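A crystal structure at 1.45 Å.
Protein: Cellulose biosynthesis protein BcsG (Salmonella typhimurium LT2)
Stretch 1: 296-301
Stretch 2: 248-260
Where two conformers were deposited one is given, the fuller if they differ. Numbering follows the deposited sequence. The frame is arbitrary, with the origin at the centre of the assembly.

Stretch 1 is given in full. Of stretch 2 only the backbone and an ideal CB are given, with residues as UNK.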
ATOM      1  N   VAL A 296      -8.388   4.824   1.401  1.00 10.24           N
ATOM      2  CA  VAL A 296      -8.009   6.232   1.428  1.00  9.58           C
ATOM      3  C   VAL A 296      -9.133   6.984   2.107  1.00 10.39           C
ATOM      4  O   VAL A 296     -10.307   6.703   1.854  1.00 10.39           O
ATOM      5  CB  VAL A 296      -7.806   6.780  -0.006  1.00 11.37           C
ATOM      6  CG1 VAL A 296      -7.357   8.244   0.013  1.00 13.39           C
ATOM      7  CG2 VAL A 296      -6.773   5.936  -0.771  1.00 12.58           C
ATOM      8  N   LYS A 297      -8.762   7.911   2.970  0.70 10.32           N
ATOM      9  CA  LYS A 297      -9.748   8.796   3.612  0.70 10.93           C
ATOM     10  C   LYS A 297      -9.209  10.210   3.581  0.70 11.30           C
ATOM     11  O   LYS A 297      -8.037  10.446   3.884  0.70 10.74           O
ATOM     12  CB  LYS A 297      -9.981   8.387   5.077  0.70 12.68           C
ATOM     13  CG  LYS A 297     -11.167   9.073   5.755  0.70 14.20           C
ATOM     14  CD  LYS A 297     -11.504   8.400   7.088  0.70 14.50           C
ATOM     15  CE  LYS A 297     -12.583   9.180   7.839  0.70 16.85           C
ATOM     16  NZ  LYS A 297     -13.870   9.302   7.109  0.70 17.35           N
ATOM     17  N   PHE A 298     -10.069  11.155   3.221  1.00 11.18           N
ATOM     18  CA  PHE A 298      -9.705  12.583   3.269  1.00 12.11           C
ATOM     19  C   PHE A 298     -10.375  13.269   4.456  1.00 13.25           C
ATOM     20  O   PHE A 298     -11.563  13.010   4.756  1.00 18.01           O
ATOM     21  CB  PHE A 298     -10.136  13.286   1.987  1.00 12.67           C
ATOM     22  CG  PHE A 298      -9.460  12.766   0.739  1.00 11.89           C
ATOM     23  CD1 PHE A 298      -8.243  13.326   0.302  1.00 14.12           C
ATOM     24  CD2 PHE A 298     -10.044  11.741  -0.016  1.00 13.33           C
ATOM     25  CE1 PHE A 298      -7.631  12.851  -0.864  1.00 13.71           C
ATOM     26  CE2 PHE A 298      -9.430  11.260  -1.158  1.00 13.90           C
ATOM     27  CZ  PHE A 298      -8.225  11.834  -1.599  1.00 13.34           C
ATOM     28  N   PHE A 299      -9.614  14.089   5.153  1.00 11.10           N
ATOM     29  CA  PHE A 299     -10.095  14.827   6.319  1.00 12.11           C
ATOM     30  C   PHE A 299      -9.967  16.304   6.011  1.00 12.89           C
ATOM     31  O   PHE A 299      -9.048  16.725   5.276  1.00 13.51           O
ATOM     32  CB  PHE A 299      -9.252  14.518   7.549  1.00 12.58           C
ATOM     33  CG  PHE A 299      -9.358  13.087   7.999  1.00 12.60           C
ATOM     34  CD1 PHE A 299      -8.556  12.089   7.429  1.00 12.65           C
ATOM     35  CD2 PHE A 299     -10.263  12.745   8.980  1.00 15.04           C
ATOM     36  CE1 PHE A 299      -8.651  10.775   7.841  1.00 13.73           C
ATOM     37  CE2 PHE A 299     -10.376  11.408   9.377  1.00 17.44           C
ATOM     38  CZ  PHE A 299      -9.556  10.445   8.818  1.00 14.67           C
ATOM     39  N   GLY A 300     -10.913  17.079   6.540  1.00 14.73           N
ATOM     40  CA  GLY A 300     -10.850  18.526   6.453  1.00 15.92           C
ATOM     41  C   GLY A 300     -11.354  19.080   5.137  1.00 14.52           C
ATOM     42  O   GLY A 300     -11.083  20.253   4.824  1.00 18.59           O
ATOM     43  N   MET A 301     -12.077  18.276   4.355  0.70 15.30           N
ATOM     44  CA  MET A 301     -12.642  18.751   3.082  0.70 16.50           C
ATOM     45  C   MET A 301     -13.855  19.647   3.317  0.70 15.79           C
ATOM     46  O   MET A 301     -14.670  19.386   4.209  0.70 15.56           O
ATOM     47  CB  MET A 301     -13.058  17.615   2.171  0.70 15.55           C
ATOM     48  CG  MET A 301     -11.885  16.755   1.687  0.70 14.92           C
ATOM     49  SD  MET A 301     -12.475  15.419   0.638  0.70 16.28           S
ATOM     50  CE  MET A 301     -13.079  16.265  -0.826  0.70 17.46           C
ATOM     51  N   UNK A 248      -8.197   7.428  16.122  1.00 11.67           N
ATOM     52  CA  UNK A 248      -7.411   8.463  15.526  1.00 12.59           C
ATOM     53  C   UNK A 248      -8.128   9.197  14.402  1.00 12.04           C
ATOM     54  O   UNK A 248      -8.008  10.424  14.302  1.00 13.06           O
ATOM     55  CB  UNK A 248      -6.102   7.866  15.006  1.00 12.59           C
ATOM     56  N   UNK A 249      -8.887   8.482  13.577  1.00 11.17           N
ATOM     57  CA  UNK A 249      -9.662   9.148  12.534  1.00 13.59           C
ATOM     58  C   UNK A 249     -10.590  10.169  13.190  1.00 15.49           C
ATOM     59  O   UNK A 249     -10.752  11.285  12.680  1.00 15.58           O
ATOM     60  CB  UNK A 249     -10.458   8.137  11.706  1.00 13.59           C
ATOM     61  N   UNK A 250     -11.210   9.795  14.306  1.00 14.79           N
ATOM     62  CA  UNK A 250     -12.078  10.756  15.056  1.00 16.84           C
ATOM     63  C   UNK A 250     -11.304  11.995  15.538  1.00 16.24           C
ATOM     64  O   UNK A 250     -11.796  13.147  15.399  1.00 18.75           O
ATOM     65  CB  UNK A 250     -12.709  10.060  16.264  1.00 16.84           C
ATOM     66  N   UNK A 251     -10.112  11.781  16.084  1.00 16.70           N
ATOM     67  CA  UNK A 251      -9.220  12.881  16.469  1.00 18.68           C
ATOM     68  C   UNK A 251      -8.880  13.762  15.279  1.00 16.53           C
ATOM     69  O   UNK A 251      -8.865  15.008  15.403  1.00 18.17           O
ATOM     70  CB  UNK A 251      -7.934  12.334  17.092  1.00 18.68           C
ATOM     71  N   UNK A 252      -8.654  13.137  14.122  1.00 16.14           N
ATOM     72  CA  UNK A 252      -8.299  13.904  12.924  1.00 15.60           C
ATOM     73  C   UNK A 252      -9.457  14.750  12.472  1.00 16.02           C
ATOM     74  O   UNK A 252      -9.255  15.930  12.111  1.00 17.12           O
ATOM     75  CB  UNK A 252      -7.858  12.976  11.790  1.00 15.60           C
ATOM     76  N   UNK A 253     -10.668  14.176  12.477  1.00 15.27           N
ATOM     77  CA  UNK A 253     -11.884  14.929  12.138  0.70 19.15           C
ATOM     78  C   UNK A 253     -11.991  16.147  13.068  1.00 19.87           C
ATOM     79  O   UNK A 253     -12.219  17.274  12.610  1.00 21.18           O
ATOM     80  CB  UNK A 253     -13.127  14.045  12.255  0.70 19.15           C
ATOM     81  N   UNK A 254     -11.800  15.936  14.371  1.00 19.65           N
ATOM     82  CA  UNK A 254     -11.933  17.046  15.349  1.00 21.76           C
ATOM     83  C   UNK A 254     -10.898  18.153  15.117  1.00 21.46           C
ATOM     84  O   UNK A 254     -11.158  19.329  15.386  1.00 22.22           O
ATOM     85  CB  UNK A 254     -11.788  16.510  16.775  1.00 21.76           C
ATOM     86  N   UNK A 255      -9.729  17.794  14.588  1.00 21.31           N
ATOM     87  CA  UNK A 255      -8.628  18.736  14.436  1.00 20.73           C
ATOM     88  C   UNK A 255      -8.928  19.766  13.350  1.00 19.89           C
ATOM     89  O   UNK A 255      -8.316  20.836  13.350  1.00 23.42           O
ATOM     90  CB  UNK A 255      -7.333  17.989  14.111  1.00 20.73           C
ATOM     91  N   UNK A 256      -9.833  19.425  12.429  1.00 19.11           N
ATOM     92  CA  UNK A 256     -10.103  20.217  11.232  1.00 20.00           C
ATOM     93  C   UNK A 256      -8.972  20.322  10.202  1.00 20.71           C
ATOM     94  O   UNK A 256      -9.152  20.976   9.180  1.00 25.12           O
ATOM     95  CB  UNK A 256     -10.485  21.632  11.670  1.00 20.00           C
ATOM     96  N   UNK A 257      -7.837  19.674  10.453  1.00 18.76           N
ATOM     97  CA  UNK A 257      -6.711  19.682   9.523  1.00 17.38           C
ATOM     98  C   UNK A 257      -7.062  18.987   8.205  1.00 16.03           C
ATOM     99  O   UNK A 257      -7.848  18.036   8.155  1.00 15.78           O
ATOM    100  CB  UNK A 257      -5.497  19.006  10.163  1.00 17.38           C
ATOM    101  N   UNK A 258      -6.451  19.484   7.125  1.00 14.46           N
ATOM    102  CA  UNK A 258      -6.579  18.847   5.808  1.00 13.84           C
ATOM    103  C   UNK A 258      -5.543  17.720   5.734  1.00 12.45           C
ATOM    104  O   UNK A 258      -4.337  17.965   5.764  1.00 12.72           O
ATOM    105  CB  UNK A 258      -6.382  19.856   4.675  1.00 13.84           C
ATOM    106  N   UNK A 259      -6.039  16.481   5.662  1.00 11.19           N
ATOM    107  CA  UNK A 259      -5.181  15.303   5.682  1.00 10.44           C
ATOM    108  C   UNK A 259      -5.697  14.284   4.695  1.00 10.57           C
ATOM    109  O   UNK A 259      -6.886  14.012   4.628  1.00 11.83           O
ATOM    110  CB  UNK A 259      -5.104  14.699   7.086  1.00 10.44           C
ATOM    111  N   UNK A 260      -4.765  13.699   3.946  1.00 10.73           N
ATOM    112  CA  UNK A 260      -5.053  12.537   3.118  1.00  9.33           C
ATOM    113  C   UNK A 260      -4.410  11.347   3.792  1.00  9.46           C
ATOM    114  O   UNK A 260      -3.196  11.325   3.926  1.00  9.86           O
ATOM    115  CB  UNK A 260      -4.547  12.713   1.685  1.00  9.33           C
TER

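Stretch 2 runs as a helix beside the strand of stretch 1, turns, and returns as a strand antiparallel to it. At position 248 the ideal CB finds nothing of stretch 1 within 5.5 Å, so stretch 1 sets little preference; the residue is Phe248.

Position 249 points sideways, with its ideal CB 3.8 Å from Phe299 CZ and 4.5 Å from Lys297 CE. A broad apolar residue, aromatic or branched, would suit. It is Phe249, whose face receives the edge of Phe299 (centroids 5.4 Å apart, planes at 67°), while its CD2 lies 3.6 Å from Lys297 CD.

Positions 250 and 251 point away and are unconstrained by stretch 1; they hold Thr250 and Glu251.

Position 252 points toward stretch 1, its ideal CB 3.7 Å from Phe299 CD2. Leucine, isoleucine or methionine could cover the ring. Leu252 does so: its CD1 sits 3.7 Å from the centroid of the Phe299 ring, 16° off the normal, a CH-pi contact over one face.

At 253 the CB points sideways, 4.5 Å from Phe299 CD2, with the amine of Lys297 within reach of a longer chain. An acidic residue would suit, as would a flexible polar one. Glu253 packs its CG 3.8 Å from Phe299 CD2 and forms a long salt bridge, OE2 to Lys297 NZ at 3.9 Å.

Positions 254 and 255 are out of reach; many residues would serve. Lys254 forms a salt bridge with Glu251; Ser255 OG donates to Leu252 O (2.7 Å) and accepts from the backbone N of position 257 (OG to N 3.0 Å).

Position 256 leaves the helix with phi 66°, favouring glycine, and is Gly256. At 257 the CB points away, leaving the choice open; Arg257 approaches through its backbone, its O 3.5 Å from Gly300 CA.

Position 258 points sideways, its ideal CB 4.7 Å from Gly300 O. A long polar chain could exploit that acceptor. Lys258 NZ donates to a water (3.0 Å to its O) that in turn donates to Gly300 O (2.7 Å from the water O).

Position 259 pairs with Phe299: its N donates to Phe299 O (3.0 Å) and its O accepts from Phe299 N (2.8 Å). The CB shares the Phe299 side of the sheet, where a beta-branched or other apolar residue fits; Val259 CB lies 4.2 Å from Phe299 CB.

Position 260 faces the Phe298 side, its ideal CB 4.0 Å from Phe298 CD1. A long apolar chain could also reach Val296. Met260, extended (t, t, t), places CG 3.6 Å from Phe298 CE1 and CE 4.0 Å from Val296 CG1.

Stretch 2 248-260: FFTELEKSGRKVM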
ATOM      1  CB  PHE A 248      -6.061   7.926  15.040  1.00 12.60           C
ATOM      2  CG  PHE A 248      -5.169   9.028  14.611  1.00 13.41           C
ATOM      3  CD1 PHE A 248      -4.746   9.968  15.583  1.00 15.72           C
ATOM      4  CD2 PHE A 248      -4.800   9.182  13.294  1.00 14.77           C
ATOM      5  CE1 PHE A 248      -3.934  11.017  15.255  1.00 15.27           C
ATOM      6  CE2 PHE A 248      -3.964  10.289  12.939  1.00 14.74           C
ATOM      7  CZ  PHE A 248      -3.567  11.201  13.929  1.00 15.82           C
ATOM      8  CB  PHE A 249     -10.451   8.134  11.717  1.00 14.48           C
ATOM      9  CG  PHE A 249      -9.625   7.331  10.743  1.00 14.93           C
ATOM     10  CD1 PHE A 249      -8.215   7.417  10.690  1.00 15.31           C
ATOM     11  CD2 PHE A 249     -10.272   6.489   9.838  1.00 19.56           C
ATOM     12  CE1 PHE A 249      -7.479   6.649   9.759  1.00 17.62           C
ATOM     13  CE2 PHE A 249      -9.551   5.745   8.913  1.00 21.11           C
ATOM     14  CZ  PHE A 249      -8.163   5.811   8.884  1.00 19.77           C
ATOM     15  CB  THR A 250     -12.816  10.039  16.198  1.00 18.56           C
ATOM     16  OG1 THR A 250     -13.603   8.991  15.614  1.00 22.51           O
ATOM     17  CG2 THR A 250     -13.726  10.975  16.938  1.00 20.68           C
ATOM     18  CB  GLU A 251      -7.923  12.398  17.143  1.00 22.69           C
ATOM     19  CG  GLU A 251      -8.100  11.847  18.542  1.00 28.22           C
ATOM     20  CD  GLU A 251      -8.885  12.807  19.425  1.00 37.51           C
ATOM     21  OE1 GLU A 251      -8.354  13.909  19.724  1.00 44.59           O
ATOM     22  OE2 GLU A 251     -10.042  12.471  19.803  1.00 43.51           O
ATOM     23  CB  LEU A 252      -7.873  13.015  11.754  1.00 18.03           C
ATOM     24  CG  LEU A 252      -6.426  12.596  11.653  1.00 20.62           C
ATOM     25  CD1 LEU A 252      -6.304  11.926  10.303  1.00 19.38           C
ATOM     26  CD2 LEU A 252      -5.451  13.745  11.757  1.00 21.36           C
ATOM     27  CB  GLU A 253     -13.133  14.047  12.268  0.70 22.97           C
ATOM     28  CG  GLU A 253     -13.407  13.121  11.091  0.70 25.75           C
ATOM     29  CD  GLU A 253     -14.373  11.956  11.378  0.70 34.87           C
ATOM     30  OE1 GLU A 253     -14.913  11.817  12.513  0.70 36.51           O
ATOM     31  OE2 GLU A 253     -14.594  11.155  10.441  0.70 38.16           O
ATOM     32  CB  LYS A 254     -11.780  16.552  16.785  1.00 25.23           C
ATOM     33  CG  LYS A 254     -12.924  15.724  17.351  1.00 31.56           C
ATOM     34  CD  LYS A 254     -12.494  15.226  18.724  1.00 38.87           C
ATOM     35  CE  LYS A 254     -13.567  14.402  19.411  1.00 40.78           C
ATOM     36  NZ  LYS A 254     -12.970  13.748  20.607  1.00 48.52           N
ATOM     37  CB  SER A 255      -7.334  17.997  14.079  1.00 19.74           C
ATOM     38  OG  SER A 255      -7.314  17.679  12.698  1.00 19.02           O
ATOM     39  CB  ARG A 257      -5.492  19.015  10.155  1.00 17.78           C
ATOM     40  CG  ARG A 257      -4.961  19.714  11.411  1.00 22.11           C
ATOM     41  CD  ARG A 257      -3.646  19.090  11.830  1.00 25.83           C
ATOM     42  NE  ARG A 257      -2.588  19.284  10.841  1.00 31.01           N
ATOM     43  CZ  ARG A 257      -1.965  20.438  10.576  1.00 33.79           C
ATOM     44  NH1 ARG A 257      -2.273  21.553  11.221  1.00 35.84           N
ATOM     45  NH2 ARG A 257      -1.007  20.478   9.666  1.00 39.00           N
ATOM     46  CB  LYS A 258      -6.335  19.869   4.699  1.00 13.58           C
ATOM     47  CG  LYS A 258      -7.425  20.942   4.648  1.00 16.04           C
ATOM     48  CD  LYS A 258      -7.061  22.050   3.685  1.00 18.83           C
ATOM     49  CE  LYS A 258      -8.177  23.104   3.578  1.00 21.85           C
ATOM     50  NZ  LYS A 258      -8.463  23.849   4.855  1.00 27.77           N
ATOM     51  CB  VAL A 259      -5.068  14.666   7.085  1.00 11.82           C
ATOM     52  CG1 VAL A 259      -4.032  13.513   7.080  1.00 12.77           C
ATOM     53  CG2 VAL A 259      -4.656  15.671   8.158  1.00 13.00           C
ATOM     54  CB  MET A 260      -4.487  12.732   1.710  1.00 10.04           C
ATOM     55  CG  MET A 260      -4.722  11.539   0.786  1.00 10.16           C
ATOM     56  SD  MET A 260      -4.033  11.888  -0.831  1.00 11.98           S
ATOM     57  CE  MET A 260      -4.446  10.402  -1.724  1.00 13.26           C
TER
HETATM   58  O   HOH W   1     -10.113  22.069   6.604  1.00 28.88           O
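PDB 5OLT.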